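Local structure of mitogen-activated protein kinase, putative (Map kinase-like protein) (Leishmania major, 3PG1) at residues 14-19 with 106-111; 134-139 with 226-231; 281-286 with 292-297. The protein probably binds ATP and, as a MAP kinase, transfers its phosphate to serine and threonine residues of target proteins. All coordinates share one frame; numbering follows the deposited sequence.

Contact 1 of 3, residues 14-19 with 106-111; sequences IAELHA and MHKLYL
Glu16 reaches from the helix that ends at Ala19 to the strand beginning at Lys108, and its carboxylate meets the phenol of Tyr110 and the last methylenes of Lys108. The side chain of Glu16 crosses each of these two at about a right angle. The phenol OH of Tyr110 donates a hydrogen bond to Glu16 OE1 over 2.7 Å. Seen from the ring, the acceptor lies at the edge, in the ring plane; seen from the carboxylate, the hydroxyl comes from above the plane, 52° out of it. The carboxylate and ring planes are 72° apart. The same hydroxyl rests against the stem of the glutamate, with Glu16 CB 3.4 Å from Tyr110 OH. CG of Glu16 stands beside the backbone N (chi1 -73°), and the extended chain beyond it brings the carboxylate to the phenol. Strand 108-114 belongs to the five-stranded antiparallel sheet of the kinase N-lobe, and helix 7-19, which precedes the first strand of that sheet, packs against it here. Lys108 and Tyr110, two residues apart on the strand, both direct their CB toward the helix. The second carboxylate oxygen, Glu16 OE2, lies 3.4 Å from Lys108 CE; the ammonium, turned off by a bend at the last torsion, stays 4.0 Å from it at Lys108 NZ, too far for a salt bridge, although the opposite charges probably still attract. Glu16 OE1 also forms a salt bridge with Arg53 NE from the neighbouring strand 48-54, and two donors thus grip this one oxygen. Phe98 of strand 96-100 meets the Tyr110 ring at a small interplanar angle, and the Lys108 ammonium makes a cation-pi contact with Phe55.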
loop_
_atom_site.group_PDB
_atom_site.type_symbol
_atom_site.label_atom_id
_atom_site.label_comp_id
_atom_site.label_asym_id
_atom_site.label_seq_id
_atom_site.Cartn_x
_atom_site.Cartn_y
_atom_site.Cartn_z
ATOM N N ILE A 14 -21.812 -17.894 -2.511
ATOM C CA ILE A 14 -22.389 -18.566 -3.688
ATOM C C ILE A 14 -23.898 -18.292 -3.760
ATOM O O ILE A 14 -24.372 -17.775 -4.775
ATOM C CB ILE A 14 -22.041 -20.093 -3.760
ATOM C CG1 ILE A 14 -20.529 -20.300 -4.026
ATOM C CG2 ILE A 14 -22.893 -20.825 -4.829
ATOM C CD1 ILE A 14 -19.983 -21.769 -3.870
ATOM N N ALA A 15 -24.631 -18.587 -2.659
ATOM C CA ALA A 15 -26.087 -18.395 -2.556
ATOM C C ALA A 15 -26.484 -16.927 -2.788
ATOM O O ALA A 15 -27.358 -16.660 -3.611
ATOM C CB ALA A 15 -26.585 -18.872 -1.200
ATOM N N GLU A 16 -25.801 -15.977 -2.100
ATOM C CA GLU A 16 -26.095 -14.548 -2.250
ATOM C C GLU A 16 -25.880 -14.052 -3.679
ATOM O O GLU A 16 -26.734 -13.331 -4.201
ATOM C CB GLU A 16 -25.306 -13.711 -1.238
ATOM C CG GLU A 16 -25.851 -13.842 0.175
ATOM C CD GLU A 16 -24.847 -13.619 1.292
ATOM O OE1 GLU A 16 -23.774 -13.019 1.043
ATOM O OE2 GLU A 16 -25.146 -14.034 2.434
ATOM N N LEU A 17 -24.757 -14.457 -4.317
ATOM C CA LEU A 17 -24.452 -14.077 -5.704
ATOM C C LEU A 17 -25.457 -14.702 -6.688
ATOM O O LEU A 17 -25.767 -14.089 -7.711
ATOM C CB LEU A 17 -23.006 -14.425 -6.089
ATOM C CG LEU A 17 -21.880 -13.597 -5.410
ATOM C CD1 LEU A 17 -20.523 -14.024 -5.915
ATOM C CD2 LEU A 17 -22.046 -12.101 -5.658
ATOM N N HIS A 18 -25.985 -15.891 -6.363
ATOM C CA HIS A 18 -26.992 -16.589 -7.178
ATOM C C HIS A 18 -28.321 -15.833 -7.158
ATOM O O HIS A 18 -28.865 -15.540 -8.222
ATOM C CB HIS A 18 -27.157 -18.060 -6.738
ATOM C CG HIS A 18 -26.143 -18.988 -7.341
ATOM N ND1 HIS A 18 -25.278 -18.572 -8.353
ATOM C CD2 HIS A 18 -25.926 -20.303 -7.102
ATOM C CE1 HIS A 18 -24.551 -19.632 -8.665
ATOM N NE2 HIS A 18 -24.904 -20.697 -7.942
ATOM N N ALA A 19 -28.780 -15.435 -5.949
ATOM C CA ALA A 19 -29.983 -14.629 -5.702
ATOM C C ALA A 19 -29.918 -13.292 -6.478
ATOM O O ALA A 19 -30.947 -12.773 -6.903
ATOM C CB ALA A 19 -30.120 -14.356 -4.206
ATOM N N MET A 106 -29.078 -6.261 8.601
ATOM C CA MET A 106 -28.742 -7.404 7.742
ATOM C C MET A 106 -28.087 -6.910 6.419
ATOM O O MET A 106 -28.181 -7.570 5.376
ATOM C CB MET A 106 -29.995 -8.266 7.467
ATOM C CG MET A 106 -30.597 -8.920 8.705
ATOM S SD MET A 106 -29.704 -10.390 9.279
ATOM C CE MET A 106 -30.466 -11.646 8.241
ATOM N N HIS A 107 -27.409 -5.750 6.489
ATOM C CA HIS A 107 -26.740 -5.110 5.352
ATOM C C HIS A 107 -25.439 -5.807 4.979
ATOM O O HIS A 107 -24.619 -6.108 5.858
ATOM C CB HIS A 107 -26.506 -3.610 5.613
ATOM C CG HIS A 107 -27.649 -2.917 6.295
ATOM N ND1 HIS A 107 -27.526 -2.417 7.581
ATOM C CD2 HIS A 107 -28.906 -2.679 5.856
ATOM C CE1 HIS A 107 -28.705 -1.893 7.876
ATOM N NE2 HIS A 107 -29.571 -2.037 6.873
ATOM N N LYS A 108 -25.258 -6.056 3.661
ATOM C CA LYS A 108 -24.071 -6.703 3.085
ATOM C C LYS A 108 -23.427 -5.844 1.995
ATOM O O LYS A 108 -24.123 -5.161 1.241
ATOM C CB LYS A 108 -24.407 -8.100 2.525
ATOM C CG LYS A 108 -24.599 -9.164 3.599
ATOM C CD LYS A 108 -25.343 -10.383 3.097
ATOM C CE LYS A 108 -25.884 -11.223 4.232
ATOM N NZ LYS A 108 -27.370 -11.202 4.269
ATOM N N LEU A 109 -22.094 -5.901 1.913
ATOM C CA LEU A 109 -21.301 -5.184 0.918
ATOM C C LEU A 109 -20.339 -6.156 0.247
ATOM O O LEU A 109 -19.691 -6.974 0.911
ATOM C CB LEU A 109 -20.588 -3.956 1.529
ATOM C CG LEU A 109 -19.379 -3.334 0.787
ATOM C CD1 LEU A 109 -19.780 -2.684 -0.530
ATOM C CD2 LEU A 109 -18.702 -2.307 1.640
ATOM N N TYR A 110 -20.298 -6.091 -1.082
ATOM C CA TYR A 110 -19.463 -6.965 -1.895
ATOM C C TYR A 110 -18.488 -6.136 -2.672
ATOM O O TYR A 110 -18.851 -5.122 -3.289
ATOM C CB TYR A 110 -20.308 -7.844 -2.825
ATOM C CG TYR A 110 -21.402 -8.607 -2.111
ATOM C CD1 TYR A 110 -21.206 -9.919 -1.690
ATOM C CD2 TYR A 110 -22.631 -8.010 -1.840
ATOM C CE1 TYR A 110 -22.210 -10.625 -1.027
ATOM C CE2 TYR A 110 -23.629 -8.692 -1.144
ATOM C CZ TYR A 110 -23.421 -10.006 -0.753
ATOM O OH TYR A 110 -24.403 -10.673 -0.060
ATOM N N LEU A 111 -17.234 -6.567 -2.616
ATOM C CA LEU A 111 -16.123 -5.896 -3.246
ATOM C C LEU A 111 -15.378 -6.825 -4.144
ATOM O O LEU A 111 -14.914 -7.886 -3.722
ATOM C CB LEU A 111 -15.205 -5.330 -2.166
ATOM C CG LEU A 111 -15.869 -4.287 -1.292
ATOM C CD1 LEU A 111 -15.087 -4.076 -0.009
ATOM C CD2 LEU A 111 -16.108 -2.999 -2.082
#

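Contact 2 of 3, residues 134-139 with 226-231; sequences QHIQYF and EMFNRK
Ile136 sets its CD1 methyl over the centre of one face of the Phe228 ring, 3.7 Å from the ring centroid and 14° off the normal, a well-centred CH-pi contact. Its other branch, CG2, touches the same ring near the rim, 3.7 Å from Phe228 CE2. With CG1 beside the backbone N (chi1 -59°) and CG2 anti to that nitrogen, both branches face the partner helix. Ile136 and Met227 run alongside one another, pointing opposite ways, with Ile136 CG1 3.9 Å from Met227 CB. One turn on from Ile136, Phe139 meets the sulfur in a Met-aromatic contact: Met227 SD lies at the ring edge, 77° off the normal and 3.7 Å from Phe139 CD2. The bend at chi3 turns the terminal methyl back, so that Met227 CE stands 4.0 Å from Ile136 CG2. These side chains join two helices of the kinase C-lobe, 133-152 and 214-229, near the N-terminal end of the first and the C-terminal end of the second; the backbones approach to 6.6 Å between the CA atoms of Ile136 and Met227. Farther out, Leu120 and Ile124 of helix 120-125 pack on Met227, while Phe228 also lies against Ala293 and Ile297 of helix 291-300. Just past the helix end, Arg230 adopts a positive phi, and its guanidinium hydrogen-bonds to the carbonyls of Ile124 and Ile129, tying the end of helix 214-229 to the chain that leads into helix 133-152.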
loop_
_atom_site.group_PDB
_atom_site.type_symbol
_atom_site.label_atom_id
_atom_site.label_comp_id
_atom_site.label_asym_id
_atom_site.label_seq_id
_atom_site.Cartn_x
_atom_site.Cartn_y
_atom_site.Cartn_z
ATOM N N GLN A 134 17.375 -5.002 -15.525
ATOM C CA GLN A 134 16.309 -4.498 -16.416
ATOM C C GLN A 134 14.937 -4.665 -15.740
ATOM O O GLN A 134 14.100 -3.772 -15.842
ATOM C CB GLN A 134 16.327 -5.198 -17.804
ATOM C CG GLN A 134 17.536 -4.818 -18.671
ATOM C CD GLN A 134 18.879 -5.452 -18.281
ATOM O OE1 GLN A 134 18.975 -6.396 -17.469
ATOM N NE2 GLN A 134 19.957 -4.934 -18.864
ATOM N N HIS A 135 14.722 -5.795 -15.037
ATOM C CA HIS A 135 13.460 -6.057 -14.337
ATOM C C HIS A 135 13.315 -5.052 -13.211
ATOM O O HIS A 135 12.219 -4.527 -12.994
ATOM C CB HIS A 135 13.422 -7.480 -13.732
ATOM C CG HIS A 135 13.261 -8.586 -14.716
ATOM N ND1 HIS A 135 14.034 -9.743 -14.635
ATOM C CD2 HIS A 135 12.440 -8.683 -15.786
ATOM C CE1 HIS A 135 13.649 -10.503 -15.639
ATOM N NE2 HIS A 135 12.690 -9.908 -16.364
ATOM N N ILE A 136 14.419 -4.785 -12.479
ATOM C CA ILE A 136 14.388 -3.828 -11.333
ATOM C C ILE A 136 13.999 -2.432 -11.803
ATOM O O ILE A 136 13.227 -1.753 -11.120
ATOM C CB ILE A 136 15.702 -3.821 -10.491
ATOM C CG1 ILE A 136 15.982 -5.242 -9.926
ATOM C CG2 ILE A 136 15.648 -2.750 -9.325
ATOM C CD1 ILE A 136 17.395 -5.492 -9.337
ATOM N N GLN A 137 14.593 -1.970 -12.905
ATOM C CA GLN A 137 14.320 -0.631 -13.412
ATOM C C GLN A 137 12.838 -0.517 -13.794
ATOM O O GLN A 137 12.160 0.474 -13.479
ATOM C CB GLN A 137 15.247 -0.329 -14.609
ATOM C CG GLN A 137 15.073 1.100 -15.138
ATOM C CD GLN A 137 15.415 1.256 -16.611
ATOM O OE1 GLN A 137 15.920 2.291 -17.045
ATOM N NE2 GLN A 137 15.171 0.240 -17.407
ATOM N N TYR A 138 12.335 -1.553 -14.477
ATOM C CA TYR A 138 10.940 -1.575 -14.928
ATOM C C TYR A 138 9.968 -1.557 -13.741
ATOM O O TYR A 138 9.055 -0.728 -13.713
ATOM C CB TYR A 138 10.699 -2.797 -15.837
ATOM C CG TYR A 138 9.326 -2.769 -16.461
ATOM C CD1 TYR A 138 9.055 -1.962 -17.561
ATOM C CD2 TYR A 138 8.291 -3.552 -15.951
ATOM C CE1 TYR A 138 7.798 -1.964 -18.164
ATOM C CE2 TYR A 138 7.034 -3.568 -16.554
ATOM C CZ TYR A 138 6.794 -2.768 -17.656
ATOM O OH TYR A 138 5.547 -2.698 -18.204
ATOM N N PHE A 139 10.137 -2.488 -12.792
ATOM C CA PHE A 139 9.300 -2.568 -11.587
ATOM C C PHE A 139 9.315 -1.267 -10.815
ATOM O O PHE A 139 8.260 -0.780 -10.407
ATOM C CB PHE A 139 9.773 -3.723 -10.636
ATOM C CG PHE A 139 9.574 -5.151 -11.113
ATOM C CD1 PHE A 139 8.557 -5.475 -12.004
ATOM C CD2 PHE A 139 10.421 -6.168 -10.690
ATOM C CE1 PHE A 139 8.396 -6.796 -12.462
ATOM C CE2 PHE A 139 10.255 -7.484 -11.145
ATOM C CZ PHE A 139 9.241 -7.790 -12.017
ATOM N N GLU A 226 16.260 -4.067 -1.885
ATOM C CA GLU A 226 15.890 -5.446 -1.628
ATOM C C GLU A 226 15.817 -6.264 -2.911
ATOM O O GLU A 226 16.132 -7.448 -2.887
ATOM C CB GLU A 226 14.566 -5.524 -0.873
ATOM C CG GLU A 226 14.242 -6.940 -0.375
ATOM C CD GLU A 226 13.045 -7.015 0.550
ATOM O OE1 GLU A 226 12.671 -5.987 1.166
ATOM O OE2 GLU A 226 12.448 -8.104 0.627
ATOM N N MET A 227 15.407 -5.647 -4.029
ATOM C CA MET A 227 15.341 -6.406 -5.281
ATOM C C MET A 227 16.749 -6.727 -5.767
ATOM O O MET A 227 16.936 -7.741 -6.427
ATOM C CB MET A 227 14.563 -5.620 -6.359
ATOM C CG MET A 227 13.057 -5.753 -6.215
ATOM S SD MET A 227 12.127 -5.098 -7.623
ATOM C CE MET A 227 12.268 -3.425 -7.297
ATOM N N PHE A 228 17.726 -5.839 -5.501
ATOM C CA PHE A 228 19.116 -6.107 -5.895
ATOM C C PHE A 228 19.713 -7.188 -4.976
ATOM O O PHE A 228 20.325 -8.153 -5.450
ATOM C CB PHE A 228 19.987 -4.846 -5.785
ATOM C CG PHE A 228 19.861 -3.875 -6.931
ATOM C CD1 PHE A 228 20.526 -4.103 -8.134
ATOM C CD2 PHE A 228 19.081 -2.718 -6.803
ATOM C CE1 PHE A 228 20.372 -3.226 -9.214
ATOM C CE2 PHE A 228 18.948 -1.824 -7.871
ATOM C CZ PHE A 228 19.613 -2.072 -9.064
ATOM N N ASN A 229 19.548 -6.989 -3.657
ATOM C CA ASN A 229 20.102 -7.853 -2.614
ATOM C C ASN A 229 19.390 -9.171 -2.400
ATOM O O ASN A 229 20.021 -10.109 -1.898
ATOM C CB ASN A 229 20.248 -7.078 -1.295
ATOM C CG ASN A 229 21.273 -5.966 -1.372
ATOM O OD1 ASN A 229 21.959 -5.810 -2.374
ATOM N ND2 ASN A 229 21.361 -5.119 -0.345
ATOM N N ARG A 230 18.085 -9.248 -2.735
ATOM C CA ARG A 230 17.237 -10.441 -2.540
ATOM C C ARG A 230 17.053 -10.695 -1.029
ATOM O O ARG A 230 16.734 -11.800 -0.614
ATOM C CB ARG A 230 17.783 -11.699 -3.289
ATOM C CG ARG A 230 17.954 -11.484 -4.796
ATOM C CD ARG A 230 16.660 -11.056 -5.482
ATOM N NE ARG A 230 15.663 -12.136 -5.534
ATOM C CZ ARG A 230 15.584 -13.051 -6.498
ATOM N NH1 ARG A 230 14.630 -13.963 -6.475
ATOM N NH2 ARG A 230 16.468 -13.062 -7.486
ATOM N N LYS A 231 17.235 -9.634 -0.220
ATOM C CA LYS A 231 17.147 -9.669 1.236
ATOM C C LYS A 231 16.809 -8.254 1.683
ATOM O O LYS A 231 17.362 -7.297 1.119
ATOM C CB LYS A 231 18.497 -10.126 1.811
ATOM C CG LYS A 231 18.518 -10.332 3.315
ATOM C CD LYS A 231 19.654 -11.266 3.745
ATOM C CE LYS A 231 21.029 -10.638 3.792
ATOM N NZ LYS A 231 22.044 -11.609 4.292
#

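Contact 3 of 3, residues 281-286 with 292-297; sequences AWTAVV and VALDLI
This is an apolar contact in the kinase C-lobe, where a short, weakly bonded helical turn at 282-285 lies against helix 291-300, a few residues later in the chain. Leu294 carries most of it. Its CB points toward the turn, and CG stands beside the backbone N (chi1 -78°), from where the two methyls part to different neighbours. Leu294 CD2 enters between the start and end of the turn: it is 3.8 Å from Trp282 CB and equally 3.8 Å from Val286 CB. The same methyl also comes close to backbone oxygen, with Trp282 O 3.6 Å from Leu294 CD2. That oxygen accepts a hydrogen bond from Val286 N and a weak one from Val285 N, so the polar atom beside the leucine is engaged within its own turn. The other branch turns to the exposed Thr283, Leu294 CD1 lying 3.7 Å from Thr283 CG2; the threonine side chain crosses the leucine at about a right angle, even though its CB points away from the helix. One turn further along helix 291-300, Ile297 makes a second point of contact with both its branches. Ile297 CG2, anti to the backbone N, approaches the six-membered part of the indole obliquely, 3.7 Å from Trp282 CZ3. The other arm meets Val286 tip to tip, its CD1 lying 4.1 Å from Val286 CG1. Beyond the pair, Val249 and Val250 of helix 239-250 pack against Trp282. Helix 214-229 closes in on the same cluster, Phe228 and Asn229 touching Val286 and Met224 touching Ile297.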
loop_
_atom_site.group_PDB
_atom_site.type_symbol
_atom_site.label_atom_id
_atom_site.label_comp_id
_atom_site.label_asym_id
_atom_site.label_seq_id
_atom_site.Cartn_x
_atom_site.Cartn_y
_atom_site.Cartn_z
ATOM N N ALA A 281 30.051 2.987 2.164
ATOM C CA ALA A 281 30.100 3.137 0.714
ATOM C C ALA A 281 28.853 2.382 0.235
ATOM O O ALA A 281 28.553 1.291 0.740
ATOM C CB ALA A 281 31.364 2.494 0.137
ATOM N N TRP A 282 28.085 2.997 -0.664
ATOM C CA TRP A 282 26.863 2.373 -1.155
ATOM C C TRP A 282 27.128 1.069 -1.935
ATOM O O TRP A 282 26.354 0.116 -1.782
ATOM C CB TRP A 282 25.984 3.385 -1.882
ATOM C CG TRP A 282 25.226 4.260 -0.925
ATOM C CD1 TRP A 282 25.578 5.505 -0.495
ATOM C CD2 TRP A 282 24.033 3.907 -0.204
ATOM N NE1 TRP A 282 24.660 5.967 0.417
ATOM C CE2 TRP A 282 23.679 5.022 0.585
ATOM C CE3 TRP A 282 23.172 2.798 -0.234
ATOM C CZ2 TRP A 282 22.511 5.062 1.334
ATOM C CZ3 TRP A 282 22.002 2.850 0.493
ATOM C CH2 TRP A 282 21.674 3.978 1.253
ATOM N N THR A 283 28.306 0.983 -2.631
ATOM C CA THR A 283 28.772 -0.213 -3.369
ATOM C C THR A 283 28.808 -1.469 -2.460
ATOM O O THR A 283 28.616 -2.575 -2.938
ATOM C CB THR A 283 30.158 0.032 -4.006
ATOM O OG1 THR A 283 31.055 0.514 -3.003
ATOM C CG2 THR A 283 30.117 1.007 -5.145
ATOM N N ALA A 284 29.007 -1.278 -1.152
ATOM C CA ALA A 284 29.050 -2.330 -0.142
ATOM C C ALA A 284 27.651 -2.741 0.354
ATOM O O ALA A 284 27.437 -3.897 0.729
ATOM C CB ALA A 284 29.894 -1.860 1.035
ATOM N N VAL A 285 26.716 -1.772 0.403
ATOM C CA VAL A 285 25.341 -1.990 0.856
ATOM C C VAL A 285 24.521 -2.738 -0.232
ATOM O O VAL A 285 23.722 -3.625 0.085
ATOM C CB VAL A 285 24.644 -0.632 1.210
ATOM C CG1 VAL A 285 23.283 -0.883 1.840
ATOM C CG2 VAL A 285 25.508 0.241 2.125
ATOM N N VAL A 286 24.649 -2.295 -1.489
ATOM C CA VAL A 286 23.902 -2.866 -2.614
ATOM C C VAL A 286 24.938 -3.236 -3.708
ATOM O O VAL A 286 25.071 -2.510 -4.700
ATOM C CB VAL A 286 22.772 -1.881 -3.103
ATOM C CG1 VAL A 286 21.762 -2.617 -3.966
ATOM C CG2 VAL A 286 22.056 -1.232 -1.916
ATOM N N VAL A 292 24.576 4.486 -11.182
ATOM C CA VAL A 292 23.386 5.313 -11.431
ATOM C C VAL A 292 22.242 4.854 -10.510
ATOM O O VAL A 292 21.553 5.677 -9.908
ATOM C CB VAL A 292 22.970 5.315 -12.921
ATOM C CG1 VAL A 292 21.798 6.260 -13.144
ATOM C CG2 VAL A 292 24.162 5.704 -13.829
ATOM N N ALA A 293 22.065 3.542 -10.414
ATOM C CA ALA A 293 21.092 2.907 -9.515
ATOM C C ALA A 293 21.412 3.248 -8.044
ATOM O O ALA A 293 20.498 3.570 -7.265
ATOM C CB ALA A 293 21.120 1.398 -9.728
ATOM N N LEU A 294 22.717 3.191 -7.661
ATOM C CA LEU A 294 23.123 3.499 -6.283
ATOM C C LEU A 294 22.833 4.941 -5.904
ATOM O O LEU A 294 22.461 5.190 -4.768
ATOM C CB LEU A 294 24.613 3.233 -6.043
ATOM C CG LEU A 294 25.012 1.790 -5.844
ATOM C CD1 LEU A 294 26.539 1.676 -5.857
ATOM C CD2 LEU A 294 24.407 1.227 -4.553
ATOM N N ASP A 295 23.104 5.867 -6.834
ATOM C CA ASP A 295 22.877 7.293 -6.693
ATOM C C ASP A 295 21.395 7.535 -6.377
ATOM O O ASP A 295 21.087 8.260 -5.440
ATOM C CB ASP A 295 23.295 8.040 -7.965
ATOM C CG ASP A 295 23.122 9.535 -7.799
ATOM O OD1 ASP A 295 23.934 10.148 -7.063
ATOM O OD2 ASP A 295 22.094 10.070 -8.276
ATOM N N LEU A 296 20.481 6.879 -7.114
ATOM C CA LEU A 296 19.058 7.043 -6.816
ATOM C C LEU A 296 18.678 6.422 -5.453
ATOM O O LEU A 296 18.022 7.077 -4.643
ATOM C CB LEU A 296 18.193 6.455 -7.950
ATOM C CG LEU A 296 16.670 6.411 -7.655
ATOM C CD1 LEU A 296 16.102 7.872 -7.367
ATOM C CD2 LEU A 296 15.918 5.735 -8.841
ATOM N N ILE A 297 19.121 5.194 -5.174
ATOM C CA ILE A 297 18.830 4.555 -3.871
ATOM C C ILE A 297 19.268 5.462 -2.732
ATOM O O ILE A 297 18.515 5.640 -1.782
ATOM C CB ILE A 297 19.540 3.167 -3.750
ATOM C CG1 ILE A 297 18.900 2.157 -4.688
ATOM C CG2 ILE A 297 19.526 2.647 -2.275
ATOM C CD1 ILE A 297 19.772 0.855 -4.901
#

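In the fold
The three contacts follow one another along the chain and divide between the two lobes of the kinase. Contact 1 lies on the N-lobe sheet, on the opposite side of the chain's centre from the others, its centre about 41 Å from that of contact 2 and about 51 Å from that of contact 3. Contacts 2 and 3 both lie in the helical C-lobe, with centres about 13 Å apart, and touch directly: Asn229 ND2 probably hydrogen-bonds to Val285 O at 2.8 Å. Helix 214-229 touches both helix 133-152 and helix 291-300 and so bears on contacts 2 and 3 alike, whereas contact 1 attaches the N-terminal helix to the other lobe.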